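Arginase, mitochondrial (Medicago truncatula, PDB 6VSS) hydrolyses L-arginine to urea and L-ornithine and, as an agmatinase, agmatine to urea and putrescine, working as a manganese-dependent homohexamer. Local coordinates at residues A185-Y190 and N226-Q231; L189-E194 and F204-E209. One frame throughout, in Å; residues are numbered along the deposited sequence.

Contact 1. Residues A185-Y190 and N226-Q231; sequences AHPDLY and NDVREQ. With MN (manganese (II) ion), chain I; MN (manganese (II) ion), chain J.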
loop_
_atom_site.group_PDB
_atom_site.type_symbol
_atom_site.label_atom_id
_atom_site.label_comp_id
_atom_site.label_asym_id
_atom_site.label_seq_id
_atom_site.Cartn_x
_atom_site.Cartn_y
_atom_site.Cartn_z
ATOM N N ALA B 185 -19.389 15.086 7.078
ATOM C CA ALA B 185 -20.125 13.871 7.508
ATOM C C ALA B 185 -20.811 14.108 8.865
ATOM O O ALA B 185 -21.837 13.403 9.152
ATOM C CB ALA B 185 -19.210 12.680 7.556
ATOM N N HIS B 186 -20.320 15.062 9.661
ATOM C CA HIS B 186 -20.587 15.165 11.118
ATOM C C HIS B 186 -21.085 16.561 11.400
ATOM O O HIS B 186 -20.553 17.516 10.871
ATOM C CB HIS B 186 -19.324 14.943 11.970
ATOM C CG HIS B 186 -18.541 13.738 11.586
ATOM N ND1 HIS B 186 -17.395 13.795 10.758
ATOM C CD2 HIS B 186 -18.761 12.433 11.890
ATOM C CE1 HIS B 186 -17.002 12.524 10.566
ATOM N NE2 HIS B 186 -17.800 11.674 11.263
ATOM N N PRO B 187 -22.189 16.745 12.143
ATOM C CA PRO B 187 -22.673 18.106 12.369
ATOM C C PRO B 187 -21.669 19.003 13.115
ATOM O O PRO B 187 -21.828 20.213 13.072
ATOM C CB PRO B 187 -23.979 17.911 13.160
ATOM C CG PRO B 187 -24.421 16.474 12.846
ATOM C CD PRO B 187 -23.124 15.704 12.622
ATOM N N ASP B 188 -20.765 18.425 13.898
ATOM C CA ASP B 188 -19.852 19.177 14.790
ATOM C C ASP B 188 -20.627 20.162 15.675
ATOM O O ASP B 188 -20.086 21.225 15.951
ATOM C CB ASP B 188 -18.798 19.919 13.988
ATOM C CG ASP B 188 -17.787 19.014 13.300
ATOM O OD1 ASP B 188 -17.811 17.793 13.598
ATOM O OD2 ASP B 188 -16.960 19.563 12.533
ATOM N N LEU B 189 -21.744 19.717 16.269
ATOM C CA LEU B 189 -22.621 20.574 17.115
ATOM C C LEU B 189 -22.746 20.060 18.557
ATOM O O LEU B 189 -23.582 20.598 19.266
ATOM C CB LEU B 189 -23.985 20.637 16.435
ATOM C CG LEU B 189 -24.080 21.707 15.355
ATOM C CD1 LEU B 189 -25.286 21.468 14.449
ATOM C CD2 LEU B 189 -24.160 23.097 15.987
ATOM N N TYR B 190 -21.936 19.089 18.993
ATOM C CA TYR B 190 -21.941 18.604 20.397
ATOM C C TYR B 190 -21.773 19.760 21.391
ATOM O O TYR B 190 -20.871 20.600 21.199
ATOM C CB TYR B 190 -20.757 17.694 20.669
ATOM C CG TYR B 190 -20.934 16.301 20.157
ATOM C CD1 TYR B 190 -21.496 15.313 20.953
ATOM C CD2 TYR B 190 -20.516 15.975 18.876
ATOM C CE1 TYR B 190 -21.605 14.015 20.481
ATOM C CE2 TYR B 190 -20.612 14.681 18.393
ATOM C CZ TYR B 190 -21.175 13.709 19.196
ATOM O OH TYR B 190 -21.310 12.452 18.682
ATOM N N ASN B 226 -28.695 11.469 18.644
ATOM C CA ASN B 226 -30.029 12.052 18.896
ATOM C C ASN B 226 -29.857 13.304 19.762
ATOM O O ASN B 226 -30.667 14.192 19.622
ATOM C CB ASN B 226 -31.018 10.994 19.396
ATOM C CG ASN B 226 -31.180 9.847 18.409
ATOM O OD1 ASN B 226 -31.335 10.072 17.218
ATOM N ND2 ASN B 226 -31.095 8.610 18.873
ATOM N N ASP B 227 -28.814 13.446 20.557
ATOM C CA ASP B 227 -28.644 14.684 21.372
ATOM C C ASP B 227 -28.249 15.863 20.487
ATOM O O ASP B 227 -28.560 17.003 20.836
ATOM C CB ASP B 227 -27.582 14.515 22.444
ATOM C CG ASP B 227 -28.146 13.766 23.628
ATOM O OD1 ASP B 227 -29.388 13.747 23.763
ATOM O OD2 ASP B 227 -27.353 13.190 24.381
ATOM N N VAL B 228 -27.584 15.593 19.371
ATOM C CA VAL B 228 -27.114 16.661 18.435
ATOM C C VAL B 228 -28.280 17.019 17.528
ATOM O O VAL B 228 -28.369 18.189 17.147
ATOM C CB VAL B 228 -25.853 16.203 17.682
ATOM C CG1 VAL B 228 -25.560 17.032 16.449
ATOM C CG2 VAL B 228 -24.679 16.205 18.650
ATOM N N ARG B 229 -29.197 16.068 17.298
ATOM C CA ARG B 229 -30.495 16.385 16.648
ATOM C C ARG B 229 -31.186 17.461 17.481
ATOM O O ARG B 229 -31.751 18.359 16.854
ATOM C CB ARG B 229 -31.328 15.135 16.398
ATOM C CG ARG B 229 -30.828 14.340 15.209
ATOM C CD ARG B 229 -31.674 13.125 14.998
ATOM N NE ARG B 229 -31.082 12.139 14.096
ATOM C CZ ARG B 229 -31.160 12.183 12.775
ATOM N NH1 ARG B 229 -31.749 13.219 12.209
ATOM N NH2 ARG B 229 -30.654 11.217 12.016
ATOM N N GLU B 230 -31.070 17.425 18.818
ATOM C CA GLU B 230 -31.618 18.506 19.700
ATOM C C GLU B 230 -30.933 19.816 19.330
ATOM O O GLU B 230 -31.590 20.853 19.292
ATOM C CB GLU B 230 -31.335 18.361 21.211
ATOM C CG GLU B 230 -31.809 17.099 21.925
ATOM C CD GLU B 230 -31.441 17.050 23.426
ATOM O OE1 GLU B 230 -30.629 16.154 23.862
ATOM O OE2 GLU B 230 -31.949 17.931 24.185
ATOM N N GLN B 231 -29.610 19.766 19.179
ATOM C CA GLN B 231 -28.774 20.983 18.983
ATOM C C GLN B 231 -29.208 21.646 17.667
ATOM O O GLN B 231 -29.463 22.869 17.677
ATOM C CB GLN B 231 -27.285 20.621 19.040
ATOM C CG GLN B 231 -26.790 20.269 20.429
ATOM C CD GLN B 231 -26.578 21.481 21.301
ATOM O OE1 GLN B 231 -27.499 21.997 21.918
ATOM N NE2 GLN B 231 -25.339 21.953 21.349
HETATM MN MN MN I . -16.100 15.486 9.832
HETATM MN MN MN J . -16.100 18.421 10.898
HETATM O O HOH W 1 -16.471 16.548 11.682
#

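Contact 2. Residues L189-E194 and F204-E209; sequences LYHDFE and FARIME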
loop_
_atom_site.group_PDB
_atom_site.type_symbol
_atom_site.label_atom_id
_atom_site.label_comp_id
_atom_site.label_asym_id
_atom_site.label_seq_id
_atom_site.Cartn_x
_atom_site.Cartn_y
_atom_site.Cartn_z
ATOM N N LEU B 189 -21.744 19.717 16.269
ATOM C CA LEU B 189 -22.621 20.574 17.115
ATOM C C LEU B 189 -22.746 20.060 18.557
ATOM O O LEU B 189 -23.582 20.598 19.266
ATOM C CB LEU B 189 -23.985 20.637 16.435
ATOM C CG LEU B 189 -24.080 21.707 15.355
ATOM C CD1 LEU B 189 -25.286 21.468 14.449
ATOM C CD2 LEU B 189 -24.160 23.097 15.987
ATOM N N TYR B 190 -21.936 19.089 18.993
ATOM C CA TYR B 190 -21.941 18.604 20.397
ATOM C C TYR B 190 -21.773 19.760 21.391
ATOM O O TYR B 190 -20.871 20.600 21.199
ATOM C CB TYR B 190 -20.757 17.694 20.669
ATOM C CG TYR B 190 -20.934 16.301 20.157
ATOM C CD1 TYR B 190 -21.496 15.313 20.953
ATOM C CD2 TYR B 190 -20.516 15.975 18.876
ATOM C CE1 TYR B 190 -21.605 14.015 20.481
ATOM C CE2 TYR B 190 -20.612 14.681 18.393
ATOM C CZ TYR B 190 -21.175 13.709 19.196
ATOM O OH TYR B 190 -21.310 12.452 18.682
ATOM N N HIS B 191 -22.557 19.782 22.466
ATOM C CA HIS B 191 -22.389 20.802 23.536
ATOM C C HIS B 191 -21.118 20.465 24.312
ATOM O O HIS B 191 -20.419 21.394 24.710
ATOM C CB HIS B 191 -23.597 20.877 24.470
ATOM C CG HIS B 191 -23.388 21.807 25.620
ATOM N ND1 HIS B 191 -23.121 23.162 25.444
ATOM C CD2 HIS B 191 -23.407 21.594 26.949
ATOM C CE1 HIS B 191 -23.003 23.738 26.614
ATOM N NE2 HIS B 191 -23.167 22.795 27.555
ATOM N N ASP B 192 -20.807 19.174 24.438
ATOM C CA ASP B 192 -19.839 18.647 25.439
ATOM C C ASP B 192 -19.344 17.281 24.954
ATOM O O ASP B 192 -19.986 16.264 25.204
ATOM C CB ASP B 192 -20.492 18.617 26.827
ATOM C CG ASP B 192 -19.610 18.164 27.973
ATOM O OD1 ASP B 192 -18.389 17.972 27.766
ATOM O OD2 ASP B 192 -20.154 18.033 29.077
ATOM N N PHE B 193 -18.210 17.290 24.274
ATOM C CA PHE B 193 -17.469 16.104 23.792
ATOM C C PHE B 193 -16.233 15.926 24.686
ATOM O O PHE B 193 -15.238 16.687 24.482
ATOM C CB PHE B 193 -17.084 16.284 22.318
ATOM C CG PHE B 193 -16.644 14.999 21.668
ATOM C CD1 PHE B 193 -15.357 14.523 21.847
ATOM C CD2 PHE B 193 -17.534 14.229 20.951
ATOM C CE1 PHE B 193 -14.977 13.311 21.287
ATOM C CE2 PHE B 193 -17.147 13.017 20.385
ATOM C CZ PHE B 193 -15.875 12.561 20.556
ATOM N N GLU B 194 -16.325 14.984 25.645
ATOM C CA GLU B 194 -15.235 14.495 26.540
ATOM C C GLU B 194 -14.680 15.675 27.358
ATOM O O GLU B 194 -13.454 15.755 27.506
ATOM C CB GLU B 194 -14.159 13.790 25.701
ATOM C CG GLU B 194 -14.658 12.580 24.921
ATOM C CD GLU B 194 -13.587 11.755 24.206
ATOM O OE1 GLU B 194 -12.405 11.902 24.562
ATOM O OE2 GLU B 194 -13.921 10.947 23.304
ATOM N N PHE B 204 -19.127 24.111 15.892
ATOM C CA PHE B 204 -20.346 24.832 15.458
ATOM C C PHE B 204 -21.266 25.086 16.666
ATOM O O PHE B 204 -22.057 25.993 16.574
ATOM C CB PHE B 204 -21.008 24.132 14.281
ATOM C CG PHE B 204 -20.160 24.259 13.044
ATOM C CD1 PHE B 204 -20.095 25.461 12.358
ATOM C CD2 PHE B 204 -19.325 23.224 12.654
ATOM C CE1 PHE B 204 -19.280 25.584 11.241
ATOM C CE2 PHE B 204 -18.474 23.368 11.565
ATOM C CZ PHE B 204 -18.473 24.535 10.847
ATOM N N ALA B 205 -21.176 24.311 17.750
ATOM C CA ALA B 205 -21.865 24.678 19.012
ATOM C C ALA B 205 -21.253 25.989 19.522
ATOM O O ALA B 205 -22.010 26.905 19.810
ATOM C CB ALA B 205 -21.776 23.550 20.007
ATOM N N ARG B 206 -19.921 26.108 19.543
ATOM C CA ARG B 206 -19.234 27.353 19.977
ATOM C C ARG B 206 -19.748 28.508 19.113
ATOM O O ARG B 206 -20.177 29.562 19.652
ATOM C CB ARG B 206 -17.720 27.167 19.882
ATOM C CG ARG B 206 -17.173 25.990 20.684
ATOM C CD ARG B 206 -17.328 26.129 22.188
ATOM N NE ARG B 206 -18.554 25.523 22.714
ATOM C CZ ARG B 206 -18.749 24.230 22.986
ATOM N NH1 ARG B 206 -17.810 23.315 22.783
ATOM N NH2 ARG B 206 -19.933 23.846 23.437
ATOM N N ILE B 207 -19.775 28.302 17.802
ATOM C CA ILE B 207 -20.057 29.395 16.833
ATOM C C ILE B 207 -21.482 29.838 17.105
ATOM O O ILE B 207 -21.677 31.015 17.407
ATOM C CB ILE B 207 -19.813 28.937 15.384
ATOM C CG1 ILE B 207 -18.322 28.857 15.052
ATOM C CG2 ILE B 207 -20.560 29.800 14.405
ATOM C CD1 ILE B 207 -18.005 27.969 13.836
ATOM N N MET B 208 -22.421 28.899 17.021
ATOM C CA MET B 208 -23.855 29.153 17.241
ATOM C C MET B 208 -24.070 29.757 18.647
ATOM O O MET B 208 -24.772 30.754 18.735
ATOM C CB MET B 208 -24.675 27.870 17.077
ATOM C CG MET B 208 -24.783 27.350 15.639
ATOM S SD MET B 208 -24.724 28.566 14.280
ATOM C CE MET B 208 -26.491 28.807 14.081
ATOM N N GLU B 209 -23.483 29.196 19.708
ATOM C CA GLU B 209 -23.595 29.762 21.076
ATOM C C GLU B 209 -23.242 31.244 21.026
ATOM O O GLU B 209 -23.898 31.978 21.725
ATOM C CB GLU B 209 -22.643 29.114 22.086
ATOM C CG GLU B 209 -23.038 27.716 22.473
ATOM C CD GLU B 209 -21.927 26.801 22.955
ATOM O OE1 GLU B 209 -22.212 25.596 23.138
ATOM O OE2 GLU B 209 -20.789 27.288 23.177
#

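Contact 1. Residues A185-Y190 and N226-Q231
Val228 stands with CG1 anti to its backbone N (chi1 163°) and CG2 anti to its carbonyl carbon, so that its two methyls serve different partners in the loop 185-190. Val228 CG1 lies against Pro187, at 3.8 Å from Pro187 CB, and also meets Leu189 CB. Val228 CG2 sits over one face of the Tyr190 ring in a CH-pi contact, 4.0 Å from the ring centroid and only 8° off the ring normal, hence almost exactly over the centre. The Tyr190 CB points away from the helix, but CG set beside the backbone N (chi1 -79°) presents the ring face to Val228. One turn later Gln231 bends at chi2, which brings its amide to the loop backbone: Gln231 NE2 donates to Leu189 O at 3.0 Å, nearly along the C=O axis and close to the plane of the Gln231 amide. This bond satisfies a carbonyl oxygen within a buried contact.

The other side of the same loop carries metal ligands. His186 ND1 binds one manganese at 2.3 Å, and Asp188 OD2 binds the other at 2.2 Å. A water bridging the two ions donates to Asp188 OD1 at 2.6 Å, so both carboxylate oxygens are engaged; the nearby cations would probably favour the ionised carboxylate. Such a water between paired manganese ions is characteristic of arginases. Asp184 and Asp269 ligate both ions, His160 and Asp271 one each. Leu189 and Tyr190, like Asp188, belong to the L-ornithine site, and Asn98 of a neighbouring subunit packs on Tyr190.

In the fold, the contact joins the loop after strand 178-183 to helix 226-234, with Pro187 also resting on strand 213-221 and Leu189 and Gln231 reaching helix 203-209.

Contact 2. Residues L189-E194 and F204-E209
The His191 ring stands steeply to both members of an Arg206-Glu209 pair in the outer half of this contact, 74° from the Arg206 guanidinium plane and 72° from the Glu209 carboxylate plane. Arg206 grips Glu209 side-on within the helix. Its NE donates to Glu209 OE2 in an almost straight bond, whereas Arg206 NH2 takes the syn lone pair of Glu209 OE1 at 2.9 Å. Bends at chi2 and chi3 fold the arginine back so that Arg206 NH2 also donates to His191 O, at 2.8 Å and from above that carbonyl's plane. Glu209 OE1 lies at the edge of the His191 ring, near its plane, and takes a weak hydrogen bond from His191 ND1 at 3.5 Å; OE1 thus receives two donors. The remaining nitrogen, Arg206 NH1, is hydrogen-bonded to Tyr197 O, and the guanidinium also forms a cation-pi contact with the Tyr197 ring. An alanine in place of Arg206 would remove the guanidinium and probably loosen the hold of the helix on the loop at His191 and Tyr197, leaving Glu209 without its salt bridge.

The inner half is apolar and close-packed. The Leu189 and Phe204 side chains cross obliquely, with Leu189 CD2 3.7 Å from Phe204 CB, and the Ala205 methyl faces the backbone, Ala205 CB lying 3.3 Å from Tyr190 O. The small alanine lets the chains approach to 4.6 Å between Leu189 CA and Ala205 CA.

Helix 203-209 is thereby fastened to the loop after strand 178-183, which carries the L-ornithine-binding residues Leu189 and Tyr190; Met208 continues onto strand 213-221, Arg206 onto helix 163-174, and His191 touches Gln231 of helix 226-234.

Contacts 1 and 2 share Leu189 and Tyr190, and their centres lie about 8 Å apart on the same side of the chain's centre. Helices 226-234 and 203-209 thus hold one loop from two directions. Between the contacts, Asp188 O and Phe204 N are 3.0 Å apart, a probable hydrogen bond that ties the metal ligand's backbone to the helix of contact 2; Gln231 NE2 packs 3.7 Å from His191 N. The Phe204 side chain comes within about 6 Å of a manganese ion, and its ring meets the ligand His160 edge-to-face. Contact 1 holds metal ligands directly, while contact 2 supplies second-shell packing, and its loop runs on to Glu194, which probably binds substrate.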